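Local atomic coordinates of lambda phage protein with carbohydrate-binding module (Shewanella oneidensis, PDB entry 2A5Z), a protein that binds magnesium ions and has a jelly-roll fold with a carbohydrate-binding module, so it may recognise sugars, although its biological function is unknown. Residues A99-L104 with T141-I147; N131-T136 with I241-S245. All coordinates share one frame. Residue numbers count along the deposited sequence, not the author numbering.

Contacts 1 and 2 illustrate how one curved antiparallel sheet can be overlaid by loops on both faces. Strands 102-107 and 134-137 both pair with strand 230-234, which lies between them. In contact 1 the loop following strand 140-142 folds over strand 102-107; in contact 2 the connection from strand 230-234 to strand 245-254 passes over strand 134-137 on the opposite face. The segments alternate along the chain, in the order 99-104, 131-136, 141-147, 241-245, so the two contacts cross along the chain. Their centres are about 12 Å apart, and they touch where Leu135 CD2, on the interior strand 134-137, lies 3.6 Å from Ile147 CD1. Contact 2 also leads toward the magnesium ligand Asp247.

Contact 1. Residues A99-L104 with T141-I147; sequences ANASFL and TSIGLGI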
ATOM      1  N   ALA C  99       1.900 -23.623 -19.226  1.00 21.18           N
ATOM      2  CA  ALA C  99       0.661 -24.234 -18.757  1.00 21.36           C
ATOM      3  C   ALA C  99       0.431 -23.908 -17.288  1.00 21.42           C
ATOM      4  O   ALA C  99       1.378 -23.854 -16.492  1.00 21.66           O
ATOM      5  CB  ALA C  99       0.691 -25.746 -18.972  1.00 21.74           C
ATOM      6  N   ASN C 100      -0.831 -23.683 -16.940  1.00 20.74           N
ATOM      7  CA  ASN C 100      -1.255 -23.359 -15.570  1.00 20.73           C
ATOM      8  C   ASN C 100      -0.918 -21.945 -15.080  1.00 19.80           C
ATOM      9  O   ASN C 100      -1.149 -21.622 -13.909  1.00 19.76           O
ATOM     10  CB  ASN C 100      -0.807 -24.430 -14.561  1.00 20.99           C
ATOM     11  CG  ASN C 100      -1.463 -25.776 -14.808  1.00 23.03           C
ATOM     12  OD1 ASN C 100      -2.545 -25.863 -15.396  1.00 24.32           O
ATOM     13  ND2 ASN C 100      -0.818 -26.837 -14.341  1.00 24.82           N
ATOM     14  N   ALA C 101      -0.405 -21.101 -15.977  1.00 19.01           N
ATOM     15  CA  ALA C 101      -0.197 -19.680 -15.664  1.00 18.25           C
ATOM     16  C   ALA C 101      -1.504 -19.102 -15.133  1.00 18.01           C
ATOM     17  O   ALA C 101      -2.591 -19.430 -15.637  1.00 16.78           O
ATOM     18  CB  ALA C 101       0.257 -18.923 -16.892  1.00 18.16           C
ATOM     19  N   SER C 102      -1.405 -18.259 -14.110  1.00 17.75           N
ATOM     20  CA  SER C 102      -2.600 -17.743 -13.452  1.00 17.88           C
ATOM     21  C   SER C 102      -2.397 -16.357 -12.850  1.00 17.65           C
ATOM     22  O   SER C 102      -1.267 -15.932 -12.600  1.00 17.59           O
ATOM     23  CB  SER C 102      -3.065 -18.708 -12.357  1.00 18.01           C
ATOM     24  OG  SER C 102      -2.107 -18.814 -11.312  1.00 18.54           O
ATOM     25  N   PHE C 103      -3.509 -15.661 -12.637  1.00 17.12           N
ATOM     26  CA  PHE C 103      -3.509 -14.473 -11.800  1.00 16.98           C
ATOM     27  C   PHE C 103      -4.479 -14.682 -10.651  1.00 16.78           C
ATOM     28  O   PHE C 103      -5.604 -15.155 -10.844  1.00 16.75           O
ATOM     29  CB  PHE C 103      -3.854 -13.207 -12.587  1.00 16.84           C
ATOM     30  CG  PHE C 103      -3.955 -11.977 -11.723  1.00 17.18           C
ATOM     31  CD1 PHE C 103      -2.807 -11.329 -11.278  1.00 16.48           C
ATOM     32  CD2 PHE C 103      -5.202 -11.483 -11.334  1.00 17.45           C
ATOM     33  CE1 PHE C 103      -2.901 -10.190 -10.461  1.00 17.24           C
ATOM     34  CE2 PHE C 103      -5.306 -10.349 -10.522  1.00 16.93           C
ATOM     35  CZ  PHE C 103      -4.159  -9.704 -10.088  1.00 16.34           C
ATOM     36  N   LEU C 104      -4.034 -14.329  -9.455  1.00 16.72           N
ATOM     37  CA  LEU C 104      -4.828 -14.539  -8.254  1.00 17.08           C
ATOM     38  C   LEU C 104      -4.911 -13.246  -7.453  1.00 17.09           C
ATOM     39  O   LEU C 104      -3.884 -12.676  -7.090  1.00 17.63           O
ATOM     40  CB  LEU C 104      -4.213 -15.671  -7.408  1.00 17.20           C
ATOM     41  CG  LEU C 104      -5.039 -16.301  -6.277  1.00 18.47           C
ATOM     42  CD1 LEU C 104      -4.525 -17.705  -5.908  1.00 19.47           C
ATOM     43  CD2 LEU C 104      -5.053 -15.400  -5.063  1.00 20.16           C
ATOM     44  N   THR C 141      -8.776 -21.793  -3.237  1.00 19.35           N
ATOM     45  CA  THR C 141      -8.007 -22.395  -4.322  1.00 19.99           C
ATOM     46  C   THR C 141      -6.557 -22.651  -3.929  1.00 20.74           C
ATOM     47  O   THR C 141      -5.991 -21.948  -3.082  1.00 20.18           O
ATOM     48  CB  THR C 141      -8.079 -21.533  -5.631  1.00 20.01           C
ATOM     49  OG1 THR C 141      -7.356 -22.184  -6.685  1.00 19.95           O
ATOM     50  CG2 THR C 141      -7.525 -20.123  -5.419  1.00 20.35           C
ATOM     51  N   SER C 142      -5.968 -23.688  -4.526  1.00 21.69           N
ATOM     52  CA  SER C 142      -4.525 -23.848  -4.503  1.00 22.33           C
ATOM     53  C   SER C 142      -3.935 -22.575  -5.094  1.00 22.80           C
ATOM     54  O   SER C 142      -4.478 -22.009  -6.048  1.00 22.42           O
ATOM     55  CB  SER C 142      -4.080 -25.033  -5.376  1.00 22.33           C
ATOM     56  OG  SER C 142      -4.926 -26.152  -5.217  1.00 22.76           O
ATOM     57  N   ILE C 143      -2.821 -22.141  -4.522  1.00 23.52           N
ATOM     58  CA  ILE C 143      -2.082 -20.986  -5.011  1.00 24.69           C
ATOM     59  C   ILE C 143      -1.309 -21.300  -6.311  1.00 24.83           C
ATOM     60  O   ILE C 143      -1.053 -22.467  -6.635  1.00 25.16           O
ATOM     61  CB  ILE C 143      -1.129 -20.467  -3.887  1.00 24.68           C
ATOM     62  CG1 ILE C 143      -1.072 -18.941  -3.862  1.00 25.56           C
ATOM     63  CG2 ILE C 143       0.256 -21.146  -3.936  1.00 25.25           C
ATOM     64  CD1 ILE C 143      -0.604 -18.365  -2.523  1.00 25.23           C
ATOM     65  N   GLY C 144      -0.973 -20.250  -7.059  1.00 24.92           N
ATOM     66  CA  GLY C 144      -0.010 -20.335  -8.155  1.00 24.90           C
ATOM     67  C   GLY C 144      -0.353 -21.264  -9.303  1.00 24.92           C
ATOM     68  O   GLY C 144      -1.450 -21.195  -9.862  1.00 24.64           O
ATOM     69  N   LEU C 145       0.602 -22.122  -9.661  1.00 24.79           N
ATOM     70  CA  LEU C 145       0.443 -23.029 -10.799  1.00 25.10           C
ATOM     71  C   LEU C 145      -0.397 -24.251 -10.446  1.00 25.57           C
ATOM     72  O   LEU C 145      -0.732 -25.047 -11.322  1.00 26.02           O
ATOM     73  CB  LEU C 145       1.808 -23.463 -11.368  1.00 24.55           C
ATOM     74  CG  LEU C 145       2.743 -22.396 -11.957  1.00 24.27           C
ATOM     75  CD1 LEU C 145       4.106 -22.996 -12.268  1.00 23.99           C
ATOM     76  CD2 LEU C 145       2.151 -21.716 -13.194  1.00 21.68           C
ATOM     77  N   GLY C 146      -0.739 -24.384  -9.162  1.00 25.96           N
ATOM     78  CA  GLY C 146      -1.561 -25.489  -8.657  1.00 25.56           C
ATOM     79  C   GLY C 146      -2.966 -25.470  -9.217  1.00 25.56           C
ATOM     80  O   GLY C 146      -3.514 -24.404  -9.523  1.00 25.72           O
ATOM     81  N   ILE C 147      -3.551 -26.656  -9.345  1.00 25.43           N
ATOM     82  CA  ILE C 147      -4.847 -26.817 -10.011  1.00 25.35           C
ATOM     83  C   ILE C 147      -5.697 -27.949  -9.384  1.00 24.73           C
ATOM     84  O   ILE C 147      -6.762 -28.319  -9.903  1.00 24.77           O
ATOM     85  CB  ILE C 147      -4.623 -27.023 -11.537  1.00 25.49           C
ATOM     86  CG1 ILE C 147      -5.926 -26.867 -12.323  1.00 26.54           C
ATOM     87  CG2 ILE C 147      -3.908 -28.351 -11.810  1.00 26.13           C
ATOM     88  CD1 ILE C 147      -5.703 -26.466 -13.783  1.00 28.39           C
TER
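A single hydrogen bond joins the two segments: Ser102 OG donates to Gly144 O at 2.9 Å. The same hydroxyl is also hydrogen-bonded to Thr73 on the adjoining strand 68-73, while Gly144 O receives a further bond from Lys231, so the serine joins the loop to two strands of the sheet. Gly144 can present its carbonyl here because it sits at the second position of a type II' turn from Ile143 to Gly146, closed by Gly146 N to Ile143 O at 3.2 Å; its phi of 61° and psi of -130° are favourable for glycine. In the jelly-roll fold of this protein, the loop running out of strand 140-142 lies against the face of the sheet at the start of strand 102-107, which is paired on its two sides with strands 68-73 and 230-234. The remaining contacts are van der Waals. Asn100, nearest to Leu145 in the register (CA to CA 5.1 Å), places CB 3.3 Å from Leu145 O and OD1 3.6 Å from Ile147 CD1. Leu145, with CA-to-CB directed sideways, brings CD2 to 3.8 Å from Ala101 N and also touches Thr73. At the other end, Leu104 CD1 meets Thr141 CG2 at 3.9 Å and Ile143 CG1 at 4.2 Å, and Ile143 also packs on His58 of a second subunit.

Contact 2. Residues N131-T136 with I241-S245; sequences NPAQLT and ISLIS
In this jelly-roll, a turn and the strand it starts are covered by the loop that enters strand 245-254, the two segments running in the same direction with CA pairs Asn131-Ile241 (7.5 Å), Gln134-Leu243 (6.2 Å) and Thr136-Ile244 (7.2 Å). Asn131 begins a type I turn to Gln134 (Gln134 N to Asn131 O, 3.0 Å) and an Asx turn (Ala133 N to Asn131 OD1, 2.9 Å); its CB lies 3.8 Å from Ile241 CG2. Ala133 CB meets CD1 of Ile241, in the m,t rotamer, at 4.0 Å. Gln134 opens the strand with chi1 m, chi2 t and chi3 near -10°: NE2 makes a weak hydrogen bond to Ser242 O at 2.8 Å besides its stronger one to Ala129, OE1 accepts weakly from Asn131 N at 3.0 Å, and CG rests 4.0 Å from Leu243 CD2. Leu135 turns away. Thr136 points toward the loop; its hydroxyl is hydrogen-bonded to Thr232, which also receives Ile244 N. Ile244, also m,t, places CD1 3.4 Å from Thr136 OG1.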
ATOM      1  N   ASN C 131     -12.916 -20.593 -24.153  1.00 17.10           N
ATOM      2  CA  ASN C 131     -11.940 -21.585 -24.572  1.00 17.53           C
ATOM      3  C   ASN C 131     -11.927 -22.661 -23.488  1.00 17.71           C
ATOM      4  O   ASN C 131     -12.009 -22.326 -22.300  1.00 17.73           O
ATOM      5  CB  ASN C 131     -10.565 -20.911 -24.729  1.00 17.60           C
ATOM      6  CG  ASN C 131      -9.517 -21.820 -25.352  1.00 18.04           C
ATOM      7  OD1 ASN C 131      -9.057 -22.784 -24.731  1.00 17.21           O
ATOM      8  ND2 ASN C 131      -9.103 -21.491 -26.573  1.00 17.72           N
ATOM      9  N   PRO C 132     -11.891 -23.953 -23.879  1.00 17.94           N
ATOM     10  CA  PRO C 132     -11.841 -25.039 -22.893  1.00 18.28           C
ATOM     11  C   PRO C 132     -10.648 -24.965 -21.924  1.00 18.45           C
ATOM     12  O   PRO C 132     -10.681 -25.600 -20.876  1.00 18.83           O
ATOM     13  CB  PRO C 132     -11.773 -26.312 -23.754  1.00 18.23           C
ATOM     14  CG  PRO C 132     -11.447 -25.864 -25.135  1.00 18.41           C
ATOM     15  CD  PRO C 132     -11.955 -24.464 -25.260  1.00 18.29           C
ATOM     16  N   ALA C 133      -9.637 -24.168 -22.259  1.00 18.49           N
ATOM     17  CA  ALA C 133      -8.452 -23.997 -21.416  1.00 18.52           C
ATOM     18  C   ALA C 133      -8.670 -23.020 -20.247  1.00 18.85           C
ATOM     19  O   ALA C 133      -7.842 -22.956 -19.323  1.00 18.45           O
ATOM     20  CB  ALA C 133      -7.272 -23.551 -22.258  1.00 18.47           C
ATOM     21  N   GLN C 134      -9.776 -22.271 -20.291  1.00 18.83           N
ATOM     22  CA  GLN C 134     -10.087 -21.288 -19.251  1.00 18.70           C
ATOM     23  C   GLN C 134     -10.655 -21.928 -17.977  1.00 18.52           C
ATOM     24  O   GLN C 134     -11.644 -22.669 -18.026  1.00 18.02           O
ATOM     25  CB  GLN C 134     -11.044 -20.211 -19.772  1.00 18.71           C
ATOM     26  CG  GLN C 134     -10.541 -19.422 -20.971  1.00 18.13           C
ATOM     27  CD  GLN C 134     -11.666 -18.791 -21.785  1.00 16.70           C
ATOM     28  OE1 GLN C 134     -12.850 -19.074 -21.570  1.00 16.58           O
ATOM     29  NE2 GLN C 134     -11.298 -17.935 -22.735  1.00 16.04           N
ATOM     30  N   LEU C 135     -10.013 -21.628 -16.847  1.00 18.59           N
ATOM     31  CA  LEU C 135     -10.478 -22.041 -15.521  1.00 18.97           C
ATOM     32  C   LEU C 135     -10.374 -20.860 -14.561  1.00 19.00           C
ATOM     33  O   LEU C 135      -9.282 -20.333 -14.327  1.00 19.09           O
ATOM     34  CB  LEU C 135      -9.677 -23.248 -14.986  1.00 19.38           C
ATOM     35  CG  LEU C 135      -9.892 -23.729 -13.532  1.00 19.12           C
ATOM     36  CD1 LEU C 135     -11.297 -24.285 -13.292  1.00 18.81           C
ATOM     37  CD2 LEU C 135      -8.865 -24.770 -13.148  1.00 18.89           C
ATOM     38  N   THR C 136     -11.519 -20.449 -14.033  1.00 18.59           N
ATOM     39  CA  THR C 136     -11.600 -19.366 -13.064  1.00 18.91           C
ATOM     40  C   THR C 136     -12.373 -19.836 -11.831  1.00 19.02           C
ATOM     41  O   THR C 136     -13.310 -20.626 -11.948  1.00 18.81           O
ATOM     42  CB  THR C 136     -12.286 -18.122 -13.690  1.00 18.88           C
ATOM     43  OG1 THR C 136     -11.596 -17.765 -14.891  1.00 18.78           O
ATOM     44  CG2 THR C 136     -12.261 -16.933 -12.746  1.00 18.10           C
ATOM     45  N   ILE C 241      -4.708 -16.625 -25.282  1.00 19.07           N
ATOM     46  CA  ILE C 241      -6.056 -16.944 -24.836  1.00 18.61           C
ATOM     47  C   ILE C 241      -6.446 -15.965 -23.736  1.00 18.53           C
ATOM     48  O   ILE C 241      -5.758 -15.874 -22.713  1.00 18.17           O
ATOM     49  CB  ILE C 241      -6.176 -18.392 -24.291  1.00 18.55           C
ATOM     50  CG1 ILE C 241      -5.770 -19.412 -25.352  1.00 18.14           C
ATOM     51  CG2 ILE C 241      -7.603 -18.657 -23.774  1.00 17.98           C
ATOM     52  CD1 ILE C 241      -5.720 -20.845 -24.836  1.00 18.45           C
ATOM     53  N   SER C 242      -7.539 -15.232 -23.956  1.00 18.38           N
ATOM     54  CA  SER C 242      -8.069 -14.322 -22.939  1.00 18.48           C
ATOM     55  C   SER C 242      -8.642 -15.108 -21.767  1.00 18.07           C
ATOM     56  O   SER C 242      -9.314 -16.135 -21.960  1.00 18.55           O
ATOM     57  CB  SER C 242      -9.147 -13.399 -23.516  1.00 18.61           C
ATOM     58  OG  SER C 242      -8.602 -12.453 -24.423  1.00 20.21           O
ATOM     59  N   LEU C 243      -8.348 -14.638 -20.559  1.00 17.23           N
ATOM     60  CA  LEU C 243      -8.948 -15.179 -19.337  1.00 16.58           C
ATOM     61  C   LEU C 243      -9.971 -14.168 -18.826  1.00 16.38           C
ATOM     62  O   LEU C 243     -10.330 -13.235 -19.546  1.00 16.26           O
ATOM     63  CB  LEU C 243      -7.863 -15.495 -18.289  1.00 16.24           C
ATOM     64  CG  LEU C 243      -6.731 -16.434 -18.767  1.00 15.33           C
ATOM     65  CD1 LEU C 243      -5.789 -16.796 -17.628  1.00 13.56           C
ATOM     66  CD2 LEU C 243      -7.273 -17.699 -19.434  1.00 15.89           C
ATOM     67  N   ILE C 244     -10.439 -14.331 -17.595  1.00 16.49           N
ATOM     68  CA  ILE C 244     -11.465 -13.433 -17.080  1.00 17.08           C
ATOM     69  C   ILE C 244     -10.840 -12.118 -16.557  1.00 17.11           C
ATOM     70  O   ILE C 244      -9.857 -12.143 -15.825  1.00 18.07           O
ATOM     71  CB  ILE C 244     -12.398 -14.187 -16.075  1.00 17.09           C
ATOM     72  CG1 ILE C 244     -13.330 -15.132 -16.873  1.00 17.12           C
ATOM     73  CG2 ILE C 244     -13.178 -13.215 -15.182  1.00 17.20           C
ATOM     74  CD1 ILE C 244     -14.303 -15.983 -16.048  1.00 17.49           C
ATOM     75  N   SER C 245     -11.394 -10.982 -16.979  1.00 17.12           N
ATOM     76  CA  SER C 245     -10.929  -9.662 -16.539  1.00 16.62           C
ATOM     77  C   SER C 245     -11.509  -9.319 -15.179  1.00 16.60           C
ATOM     78  O   SER C 245     -12.610  -9.741 -14.857  1.00 17.04           O
ATOM     79  CB  SER C 245     -11.326  -8.584 -17.550  1.00 16.53           C
ATOM     80  OG  SER C 245     -10.841  -8.896 -18.845  1.00 16.66           O
TER